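Local structure of putative uronate isomerase (Thermotoga maritima, 4NAR) at residues Pro131-Phe139 with Ile165-Thr173; Phe211-Asn222 with Tyr237-Ala248. The protein is a putative isomerase that may have lactate racemase activity. All coordinates share one frame; numbering follows the deposited sequence.

Contact 1. Residues Pro131-Phe139 with Ile165-Thr173; sequences PIKVNRLLF and IVIPGIAST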
loop_
_atom_site.group_PDB
_atom_site.type_symbol
_atom_site.label_atom_id
_atom_site.label_comp_id
_atom_site.label_asym_id
_atom_site.label_seq_id
_atom_site.Cartn_x
_atom_site.Cartn_y
_atom_site.Cartn_z
ATOM N N PRO A 131 9.594 13.793 -13.189
ATOM C CA PRO A 131 10.328 12.671 -13.792
ATOM C C PRO A 131 9.828 11.326 -13.245
ATOM O O PRO A 131 9.493 11.222 -12.056
ATOM C CB PRO A 131 11.782 12.927 -13.368
ATOM C CG PRO A 131 11.666 13.758 -12.090
ATOM C CD PRO A 131 10.424 14.594 -12.267
ATOM N N ILE A 132 9.755 10.323 -14.118
ATOM C CA ILE A 132 9.372 8.973 -13.713
ATOM C C ILE A 132 10.597 8.067 -13.710
ATOM O O ILE A 132 11.186 7.799 -14.763
ATOM C CB ILE A 132 8.301 8.381 -14.665
ATOM C CG1 ILE A 132 7.038 9.241 -14.623
ATOM C CG2 ILE A 132 7.953 6.952 -14.289
ATOM C CD1 ILE A 132 6.748 9.918 -15.936
ATOM N N LYS A 133 10.966 7.589 -12.525
ATOM C CA LYS A 133 12.141 6.737 -12.376
ATOM C C LYS A 133 11.795 5.456 -11.622
ATOM O O LYS A 133 11.261 5.505 -10.495
ATOM C CB LYS A 133 13.250 7.488 -11.635
ATOM C CG LYS A 133 13.641 8.803 -12.279
ATOM C CD LYS A 133 14.713 9.488 -11.459
ATOM C CE LYS A 133 14.852 10.954 -11.848
ATOM N NZ LYS A 133 15.172 11.778 -10.643
ATOM N N VAL A 134 12.102 4.313 -12.237
ATOM C CA VAL A 134 11.781 3.027 -11.640
ATOM C C VAL A 134 12.999 2.103 -11.653
ATOM O O VAL A 134 13.982 2.374 -12.379
ATOM C CB VAL A 134 10.588 2.370 -12.363
ATOM C CG1 VAL A 134 9.327 3.183 -12.103
ATOM C CG2 VAL A 134 10.868 2.269 -13.861
ATOM N N ASN A 135 12.939 1.040 -10.841
ATOM C CA ASN A 135 14.070 0.129 -10.688
ATOM C C ASN A 135 14.561 -0.292 -12.058
ATOM O O ASN A 135 13.741 -0.667 -12.920
ATOM C CB ASN A 135 13.691 -1.131 -9.903
ATOM C CG ASN A 135 14.916 -1.848 -9.356
ATOM O OD1 ASN A 135 15.713 -2.392 -10.115
ATOM N ND2 ASN A 135 15.088 -1.815 -8.033
ATOM N N ARG A 136 15.874 -0.221 -12.276
ATOM C CA ARG A 136 16.407 -0.458 -13.620
ATOM C C ARG A 136 16.282 -1.930 -14.029
ATOM O O ARG A 136 16.381 -2.257 -15.220
ATOM C CB ARG A 136 17.843 0.049 -13.753
ATOM C CG ARG A 136 18.753 -0.419 -12.640
ATOM C CD ARG A 136 20.184 0.014 -12.911
ATOM N NE ARG A 136 21.091 -1.127 -12.776
ATOM C CZ ARG A 136 21.715 -1.721 -13.791
ATOM N NH1 ARG A 136 21.560 -1.273 -15.033
ATOM N NH2 ARG A 136 22.512 -2.758 -13.557
ATOM N N LEU A 137 16.021 -2.802 -13.053
ATOM C CA LEU A 137 15.769 -4.217 -13.346
ATOM C C LEU A 137 14.666 -4.446 -14.374
ATOM O O LEU A 137 14.768 -5.363 -15.191
ATOM C CB LEU A 137 15.464 -5.021 -12.082
ATOM C CG LEU A 137 16.648 -5.661 -11.348
ATOM C CD1 LEU A 137 16.171 -6.141 -9.981
ATOM C CD2 LEU A 137 17.233 -6.831 -12.145
ATOM N N LEU A 138 13.624 -3.613 -14.347
ATOM C CA LEU A 138 12.557 -3.703 -15.347
ATOM C C LEU A 138 13.035 -3.736 -16.792
ATOM O O LEU A 138 12.316 -4.242 -17.656
ATOM C CB LEU A 138 11.563 -2.555 -15.200
ATOM C CG LEU A 138 10.657 -2.712 -13.986
ATOM C CD1 LEU A 138 9.554 -1.664 -14.054
ATOM C CD2 LEU A 138 10.096 -4.139 -13.902
ATOM N N PHE A 139 14.232 -3.207 -17.059
ATOM C CA PHE A 139 14.683 -3.022 -18.441
ATOM C C PHE A 139 15.875 -3.873 -18.845
ATOM O O PHE A 139 16.453 -3.662 -19.911
ATOM C CB PHE A 139 14.944 -1.539 -18.718
ATOM C CG PHE A 139 13.837 -0.662 -18.214
ATOM C CD1 PHE A 139 12.592 -0.656 -18.852
ATOM C CD2 PHE A 139 14.009 0.098 -17.068
ATOM C CE1 PHE A 139 11.547 0.124 -18.367
ATOM C CE2 PHE A 139 12.967 0.882 -16.571
ATOM C CZ PHE A 139 11.727 0.892 -17.221
ATOM N N ILE A 165 1.703 -1.843 -7.862
ATOM C CA ILE A 165 2.933 -2.563 -7.618
ATOM C C ILE A 165 4.126 -1.937 -8.357
ATOM O O ILE A 165 5.273 -2.082 -7.922
ATOM C CB ILE A 165 2.802 -4.051 -7.971
ATOM C CG1 ILE A 165 4.041 -4.816 -7.480
ATOM C CG2 ILE A 165 2.594 -4.236 -9.466
ATOM C CD1 ILE A 165 3.821 -6.321 -7.334
ATOM N N VAL A 166 3.876 -1.239 -9.465
ATOM C CA VAL A 166 4.966 -0.553 -10.145
ATOM C C VAL A 166 5.225 0.790 -9.448
ATOM O O VAL A 166 6.364 1.109 -9.089
ATOM C CB VAL A 166 4.661 -0.316 -11.643
ATOM C CG1 VAL A 166 5.835 0.413 -12.307
ATOM C CG2 VAL A 166 4.354 -1.635 -12.358
ATOM N N ILE A 167 4.159 1.566 -9.252
ATOM C CA ILE A 167 4.228 2.853 -8.556
ATOM C C ILE A 167 3.178 2.845 -7.448
ATOM O O ILE A 167 1.980 2.760 -7.752
ATOM C CB ILE A 167 3.905 4.026 -9.496
ATOM C CG1 ILE A 167 4.829 3.994 -10.721
ATOM C CG2 ILE A 167 4.050 5.361 -8.751
ATOM C CD1 ILE A 167 4.450 4.981 -11.775
ATOM N N PRO A 168 3.604 2.966 -6.168
ATOM C CA PRO A 168 4.972 3.289 -5.709
ATOM C C PRO A 168 5.944 2.113 -5.601
ATOM O O PRO A 168 7.126 2.357 -5.324
ATOM C CB PRO A 168 4.740 3.819 -4.283
ATOM C CG PRO A 168 3.543 2.998 -3.796
ATOM C CD PRO A 168 2.648 2.900 -5.037
ATOM N N GLY A 169 5.455 0.888 -5.795
ATOM C CA GLY A 169 6.203 -0.327 -5.498
ATOM C C GLY A 169 7.698 -0.352 -5.796
ATOM O O GLY A 169 8.517 -0.708 -4.927
ATOM N N ILE A 170 8.065 0.016 -7.020
ATOM C CA ILE A 170 9.461 -0.031 -7.426
ATOM C C ILE A 170 9.856 1.276 -8.105
ATOM O O ILE A 170 10.650 1.306 -9.061
ATOM C CB ILE A 170 9.709 -1.212 -8.377
ATOM C CG1 ILE A 170 8.775 -1.088 -9.589
ATOM C CG2 ILE A 170 9.519 -2.552 -7.637
ATOM C CD1 ILE A 170 8.912 -2.182 -10.589
ATOM N N ALA A 171 9.296 2.359 -7.592
ATOM C CA ALA A 171 9.501 3.673 -8.183
ATOM C C ALA A 171 10.409 4.517 -7.276
ATOM O O ALA A 171 11.328 3.996 -6.598
ATOM C CB ALA A 171 8.155 4.360 -8.416
ATOM N N SER A 172 10.138 5.817 -7.245
ATOM C CA SER A 172 10.928 6.709 -6.429
ATOM C C SER A 172 10.176 7.981 -6.076
ATOM O O SER A 172 8.993 8.152 -6.407
ATOM C CB SER A 172 12.263 7.026 -7.114
ATOM O OG SER A 172 12.077 7.400 -8.471
ATOM N N THR A 173 10.917 8.884 -5.447
ATOM C CA THR A 173 10.380 9.996 -4.688
ATOM C C THR A 173 9.432 10.937 -5.420
ATOM O O THR A 173 8.346 11.234 -4.917
ATOM C CB THR A 173 11.538 10.809 -4.101
ATOM O OG1 THR A 173 12.222 9.980 -3.160
ATOM C CG2 THR A 173 11.029 12.047 -3.392
HETATM O O HOH W 1 9.827 9.653 -9.639
#
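I170 reaches V134, N135 and L138 where a loop packs against the end of an edge strand. The strand, 130-135, pairs with strand 107-113 in a two-stranded antiparallel sheet. The loop leads into helix 173-186. Both lie in the lactate racemase N-terminal domain. The I170 side chain can be followed outward. Its CB sits 4.3 Å from N135 CB. With chi1 at 57°, CG1 is flanked by the backbone N and C, and the straight chi2 carries CD1 on to L138. There CD1 meets L138 CD1 tip to tip at 3.6 Å, with L138 CG and CD2 close behind. This apolar contact is buried. On the backbone side, N135 N donates to I170 O at 2.9 Å. V134 CA adds a CA-H...O contact to the same oxygen. V134 CG1 rests against A171 CB at 4.0 Å and continues toward V166 CG1. N135 itself closes an Asx turn: its OD1 takes the N-H of L137 on a lone pair, and its ND2 bonds to H99. H99 also bonds to A171 O, so one histidine joins both segments. The amine of K133 turns away to a salt bridge with E174. S172 stands just before helix 173-186. Its OG donates to K133 O at 2.9 Å, tilted 34° from the carbonyl plane.

Contact 2. Residues Phe211-Asn222 with Tyr237-Ala248; sequences FEKIKARSFTLN and YIDEGYEGFLRA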
loop_
_atom_site.group_PDB
_atom_site.type_symbol
_atom_site.label_atom_id
_atom_site.label_comp_id
_atom_site.label_asym_id
_atom_site.label_seq_id
_atom_site.Cartn_x
_atom_site.Cartn_y
_atom_site.Cartn_z
ATOM N N PHE A 211 5.810 0.751 -19.487
ATOM C CA PHE A 211 5.570 -0.488 -20.230
ATOM C C PHE A 211 6.004 -0.430 -21.687
ATOM O O PHE A 211 6.307 -1.462 -22.306
ATOM C CB PHE A 211 4.130 -0.949 -20.092
ATOM C CG PHE A 211 3.871 -1.648 -18.800
ATOM C CD1 PHE A 211 3.753 -3.028 -18.758
ATOM C CD2 PHE A 211 3.799 -0.923 -17.610
ATOM C CE1 PHE A 211 3.531 -3.678 -17.543
ATOM C CE2 PHE A 211 3.597 -1.548 -16.411
ATOM C CZ PHE A 211 3.459 -2.929 -16.365
ATOM N N GLU A 212 6.049 0.784 -22.215
ATOM C CA GLU A 212 6.620 1.033 -23.527
ATOM C C GLU A 212 8.083 0.579 -23.592
ATOM O O GLU A 212 8.500 -0.049 -24.565
ATOM C CB GLU A 212 6.542 2.522 -23.837
ATOM C CG GLU A 212 5.772 2.858 -25.104
ATOM C CD GLU A 212 6.357 4.066 -25.812
ATOM O OE1 GLU A 212 6.764 5.030 -25.115
ATOM O OE2 GLU A 212 6.440 4.038 -27.058
ATOM N N LYS A 213 8.867 0.898 -22.562
ATOM C CA LYS A 213 10.297 0.593 -22.593
ATOM C C LYS A 213 10.646 -0.852 -22.175
ATOM O O LYS A 213 11.741 -1.341 -22.470
ATOM C CB LYS A 213 11.087 1.616 -21.774
ATOM C CG LYS A 213 11.108 3.019 -22.395
ATOM C CD LYS A 213 11.764 3.001 -23.785
ATOM C CE LYS A 213 10.853 3.651 -24.845
ATOM N NZ LYS A 213 11.017 3.021 -26.198
ATOM N N ILE A 214 9.721 -1.536 -21.503
ATOM C CA ILE A 214 9.921 -2.949 -21.157
ATOM C C ILE A 214 9.845 -3.826 -22.398
ATOM O O ILE A 214 8.832 -3.818 -23.095
ATOM C CB ILE A 214 8.852 -3.455 -20.169
ATOM C CG1 ILE A 214 9.002 -2.749 -18.822
ATOM C CG2 ILE A 214 8.916 -4.991 -20.028
ATOM C CD1 ILE A 214 7.834 -2.997 -17.897
ATOM N N LYS A 215 10.906 -4.590 -22.665
ATOM C CA LYS A 215 10.919 -5.503 -23.813
ATOM C C LYS A 215 10.471 -6.927 -23.488
ATOM O O LYS A 215 9.968 -7.629 -24.365
ATOM C CB LYS A 215 12.293 -5.526 -24.491
ATOM C CG LYS A 215 13.433 -5.068 -23.607
ATOM C CD LYS A 215 14.327 -4.099 -24.386
ATOM C CE LYS A 215 14.709 -4.655 -25.763
ATOM N NZ LYS A 215 14.415 -3.683 -26.859
ATOM N N ALA A 216 10.663 -7.357 -22.241
ATOM C CA ALA A 216 10.095 -8.628 -21.792
ATOM C C ALA A 216 8.573 -8.620 -21.970
ATOM O O ALA A 216 7.958 -7.550 -22.023
ATOM C CB ALA A 216 10.435 -8.876 -20.329
ATOM N N ARG A 217 7.969 -9.805 -22.063
ATOM C CA ARG A 217 6.516 -9.934 -21.898
ATOM C C ARG A 217 6.165 -9.707 -20.423
ATOM O O ARG A 217 6.834 -10.250 -19.537
ATOM C CB ARG A 217 6.032 -11.325 -22.318
ATOM C CG ARG A 217 6.227 -11.666 -23.800
ATOM C CD ARG A 217 5.632 -13.044 -24.107
ATOM N NE ARG A 217 4.175 -13.064 -23.943
ATOM C CZ ARG A 217 3.415 -14.152 -24.062
ATOM N NH1 ARG A 217 3.973 -15.333 -24.335
ATOM N NH2 ARG A 217 2.096 -14.058 -23.900
ATOM N N SER A 218 5.122 -8.921 -20.161
ATOM C CA SER A 218 4.767 -8.537 -18.787
ATOM C C SER A 218 3.437 -9.105 -18.306
ATOM O O SER A 218 2.400 -8.880 -18.931
ATOM C CB SER A 218 4.679 -7.017 -18.676
ATOM O OG SER A 218 5.972 -6.457 -18.708
ATOM N N PHE A 219 3.437 -9.778 -17.164
ATOM C CA PHE A 219 2.190 -10.340 -16.677
ATOM C C PHE A 219 1.755 -9.751 -15.367
ATOM O O PHE A 219 2.573 -9.426 -14.509
ATOM C CB PHE A 219 2.287 -11.862 -16.592
ATOM C CG PHE A 219 2.639 -12.492 -17.908
ATOM C CD1 PHE A 219 1.652 -12.724 -18.865
ATOM C CD2 PHE A 219 3.967 -12.771 -18.229
ATOM C CE1 PHE A 219 1.975 -13.271 -20.114
ATOM C CE2 PHE A 219 4.305 -13.321 -19.482
ATOM C CZ PHE A 219 3.306 -13.567 -20.425
ATOM N N THR A 220 0.452 -9.574 -15.237
ATOM C CA THR A 220 -0.119 -9.228 -13.957
ATOM C C THR A 220 -0.829 -10.450 -13.399
ATOM O O THR A 220 -1.583 -11.138 -14.102
ATOM C CB THR A 220 -1.091 -8.026 -14.031
ATOM O OG1 THR A 220 -1.687 -7.833 -12.742
ATOM C CG2 THR A 220 -2.208 -8.245 -15.082
ATOM N N LEU A 221 -0.533 -10.747 -12.144
ATOM C CA LEU A 221 -1.189 -11.825 -11.430
ATOM C C LEU A 221 -1.818 -11.142 -10.213
ATOM O O LEU A 221 -1.172 -10.968 -9.173
ATOM C CB LEU A 221 -0.168 -12.913 -11.058
ATOM C CG LEU A 221 0.569 -13.520 -12.267
ATOM C CD1 LEU A 221 1.814 -12.732 -12.654
ATOM C CD2 LEU A 221 0.932 -14.987 -12.046
ATOM N N ASN A 222 -3.064 -10.700 -10.392
ATOM C CA ASN A 222 -3.747 -9.814 -9.456
ATOM C C ASN A 222 -4.606 -10.637 -8.476
ATOM O O ASN A 222 -5.643 -11.206 -8.845
ATOM C CB ASN A 222 -4.601 -8.810 -10.246
ATOM C CG ASN A 222 -5.028 -7.597 -9.413
ATOM O OD1 ASN A 222 -5.116 -7.664 -8.175
ATOM N ND2 ASN A 222 -5.286 -6.471 -10.094
ATOM N N TYR A 237 -6.455 -12.981 -10.888
ATOM C CA TYR A 237 -6.729 -12.513 -12.241
ATOM C C TYR A 237 -5.414 -12.343 -13.001
ATOM O O TYR A 237 -4.624 -11.428 -12.713
ATOM C CB TYR A 237 -7.537 -11.217 -12.206
ATOM C CG TYR A 237 -8.889 -11.389 -11.560
ATOM C CD1 TYR A 237 -9.675 -12.505 -11.838
ATOM C CD2 TYR A 237 -9.384 -10.450 -10.661
ATOM C CE1 TYR A 237 -10.925 -12.680 -11.244
ATOM C CE2 TYR A 237 -10.626 -10.615 -10.057
ATOM C CZ TYR A 237 -11.397 -11.734 -10.357
ATOM O OH TYR A 237 -12.641 -11.914 -9.772
ATOM N N ILE A 238 -5.176 -13.229 -13.965
ATOM C CA ILE A 238 -3.924 -13.239 -14.709
ATOM C C ILE A 238 -4.118 -12.570 -16.066
ATOM O O ILE A 238 -5.041 -12.916 -16.798
ATOM C CB ILE A 238 -3.422 -14.682 -14.918
ATOM C CG1 ILE A 238 -3.364 -15.423 -13.572
ATOM C CG2 ILE A 238 -2.070 -14.684 -15.642
ATOM C CD1 ILE A 238 -2.675 -16.793 -13.616
ATOM N N ASP A 239 -3.256 -11.618 -16.410
ATOM C CA ASP A 239 -3.410 -10.907 -17.663
ATOM C C ASP A 239 -2.068 -10.363 -18.136
ATOM O O ASP A 239 -1.049 -10.521 -17.452
ATOM C CB ASP A 239 -4.441 -9.797 -17.503
ATOM C CG ASP A 239 -5.079 -9.396 -18.824
ATOM O OD1 ASP A 239 -4.447 -9.625 -19.895
ATOM O OD2 ASP A 239 -6.202 -8.834 -18.789
ATOM N N GLU A 240 -2.048 -9.731 -19.304
ATOM C CA GLU A 240 -0.763 -9.401 -19.926
ATOM C C GLU A 240 -0.661 -7.945 -20.405
ATOM O O GLU A 240 -1.618 -7.376 -20.944
ATOM C CB GLU A 240 -0.444 -10.385 -21.077
ATOM C CG GLU A 240 0.861 -10.054 -21.827
ATOM C CD GLU A 240 1.352 -11.150 -22.787
ATOM O OE1 GLU A 240 0.583 -12.087 -23.122
ATOM O OE2 GLU A 240 2.532 -11.060 -23.221
ATOM N N GLY A 241 0.508 -7.344 -20.198
ATOM C CA GLY A 241 0.783 -6.010 -20.706
ATOM C C GLY A 241 0.026 -4.929 -19.949
ATOM O O GLY A 241 -0.804 -5.220 -19.067
ATOM N N TYR A 242 0.325 -3.676 -20.290
ATOM C CA TYR A 242 -0.311 -2.516 -19.677
ATOM C C TYR A 242 -1.833 -2.667 -19.596
ATOM O O TYR A 242 -2.419 -2.568 -18.504
ATOM C CB TYR A 242 0.080 -1.251 -20.452
ATOM C CG TYR A 242 -0.594 0.019 -19.975
ATOM C CD1 TYR A 242 -0.140 0.684 -18.836
ATOM C CD2 TYR A 242 -1.672 0.577 -20.682
ATOM C CE1 TYR A 242 -0.756 1.861 -18.388
ATOM C CE2 TYR A 242 -2.297 1.766 -20.241
ATOM C CZ TYR A 242 -1.833 2.394 -19.092
ATOM O OH TYR A 242 -2.436 3.555 -18.656
ATOM N N GLU A 243 -2.467 -2.911 -20.746
ATOM C CA GLU A 243 -3.930 -3.021 -20.809
ATOM C C GLU A 243 -4.433 -4.168 -19.938
ATOM O O GLU A 243 -5.551 -4.112 -19.403
ATOM C CB GLU A 243 -4.420 -3.230 -22.254
ATOM C CG GLU A 243 -4.064 -2.112 -23.215
ATOM C CD GLU A 243 -4.869 -0.832 -22.960
ATOM O OE1 GLU A 243 -5.793 -0.859 -22.095
ATOM O OE2 GLU A 243 -4.576 0.200 -23.632
ATOM N N GLY A 244 -3.615 -5.215 -19.816
ATOM C CA GLY A 244 -3.957 -6.335 -18.965
ATOM C C GLY A 244 -4.031 -5.911 -17.511
ATOM O O GLY A 244 -4.934 -6.345 -16.768
ATOM N N PHE A 245 -3.080 -5.069 -17.105
ATOM C CA PHE A 245 -3.010 -4.594 -15.731
ATOM C C PHE A 245 -4.303 -3.864 -15.394
ATOM O O PHE A 245 -4.876 -4.054 -14.316
ATOM C CB PHE A 245 -1.837 -3.631 -15.567
ATOM C CG PHE A 245 -0.626 -4.243 -14.933
ATOM C CD1 PHE A 245 0.407 -4.762 -15.713
ATOM C CD2 PHE A 245 -0.503 -4.275 -13.544
ATOM C CE1 PHE A 245 1.531 -5.316 -15.116
ATOM C CE2 PHE A 245 0.627 -4.827 -12.936
ATOM C CZ PHE A 245 1.645 -5.336 -13.720
ATOM N N LEU A 246 -4.737 -3.015 -16.328
ATOM C CA LEU A 246 -5.991 -2.267 -16.213
ATOM C C LEU A 246 -7.223 -3.177 -16.069
ATOM O O LEU A 246 -8.047 -2.969 -15.177
ATOM C CB LEU A 246 -6.146 -1.311 -17.407
ATOM C CG LEU A 246 -5.632 0.129 -17.212
ATOM C CD1 LEU A 246 -4.482 0.218 -16.214
ATOM C CD2 LEU A 246 -5.214 0.780 -18.537
ATOM N N ARG A 247 -7.341 -4.183 -16.937
ATOM C CA ARG A 247 -8.468 -5.127 -16.879
ATOM C C ARG A 247 -8.507 -5.924 -15.564
ATOM O O ARG A 247 -9.536 -5.974 -14.882
ATOM C CB ARG A 247 -8.410 -6.107 -18.056
ATOM C CG ARG A 247 -8.720 -5.491 -19.429
ATOM C CD ARG A 247 -8.825 -6.589 -20.497
ATOM N NE ARG A 247 -7.533 -7.242 -20.704
ATOM C CZ ARG A 247 -6.650 -6.858 -21.624
ATOM N NH1 ARG A 247 -6.932 -5.842 -22.435
ATOM N NH2 ARG A 247 -5.489 -7.493 -21.746
ATOM N N ALA A 248 -7.377 -6.551 -15.230
ATOM C CA ALA A 248 -7.255 -7.352 -14.011
ATOM C C ALA A 248 -7.553 -6.531 -12.759
ATOM O O ALA A 248 -8.223 -7.026 -11.832
ATOM C CB ALA A 248 -5.863 -8.000 -13.918
HETATM O O HOH W 2 3.575 -8.340 -22.413
HETATM O O HOH W 3 -3.608 -5.890 -12.306
#
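F245 presents one ring face to T220, whose CB stands over the ring centre in a CH-pi contact, 3.6 Å from the centroid of the F245 ring. The two residues belong to a beta hairpin, strands 217-227 and 231-240, and to helix 241-259, which follows it and folds back over T220 and N222. The strand segments are antiparallel. T220 with D239 and N222 with Y237 are hydrogen-bonded pairs, each with two backbone bonds. The last rung is G241 N to S218 O at 2.7 Å, where the chain turns into the helix with a positive phi at G241. T220 CG2 lies in the angle between strand and helix, 3.6 Å from D239 CB and 3.8 Å from A248 CB. T220 OG1 bonds to N149 of the neighbouring strand 144-150. A water bridges T220 OG1, N222 ND2 and F245 O. N222 OD1 bonds to T151. The F211 ring comes from the end of helix 198-213 and lies across F245 at about a right angle, ring planes 69° apart. One face of F211 takes Y242 CA, and the opposite face takes I214 CD1.

F219 and E240 are on the other side of the sheet, as a non-hydrogen-bonded pair. E240 CG is anti to the backbone N (chi1 177°), and its extended chain runs alongside F219. This carries the carboxylate past the F219 ring to R217. The bond at chi3 bends the arginine, and F219 CZ lies over one face of its guanidinium. R217 NH1 has a further partner in D25 O. R217 forms a side-on salt bridge with E240: NE donates to OE2 at 2.7 Å and NH2 to OE1 at 2.6 Å, both on the syn side of the carboxylate.

Contact 1 closes along the chain before contact 2 opens, and their centres lie 15 Å apart. They touch directly. F139 CE1, just past the 3-10 turn of contact 1, packs on K213 CB at 3.7 Å and on I214 CG1 at 3.9 Å. On the loop side, I165 CG2 reaches F245 CE2 at 4.0 Å. Helix 198-213 links the two further: I210 touches V134 and V166, while the helix ends in F211 to K213 of contact 2. The hairpin of contact 2 belongs to the seven-stranded mixed sheet, where strand 217-227 runs beside 144-150. Contact 1 joins the loop before helix 173-186 to strand 130-135. No ligand marks an active site at either contact.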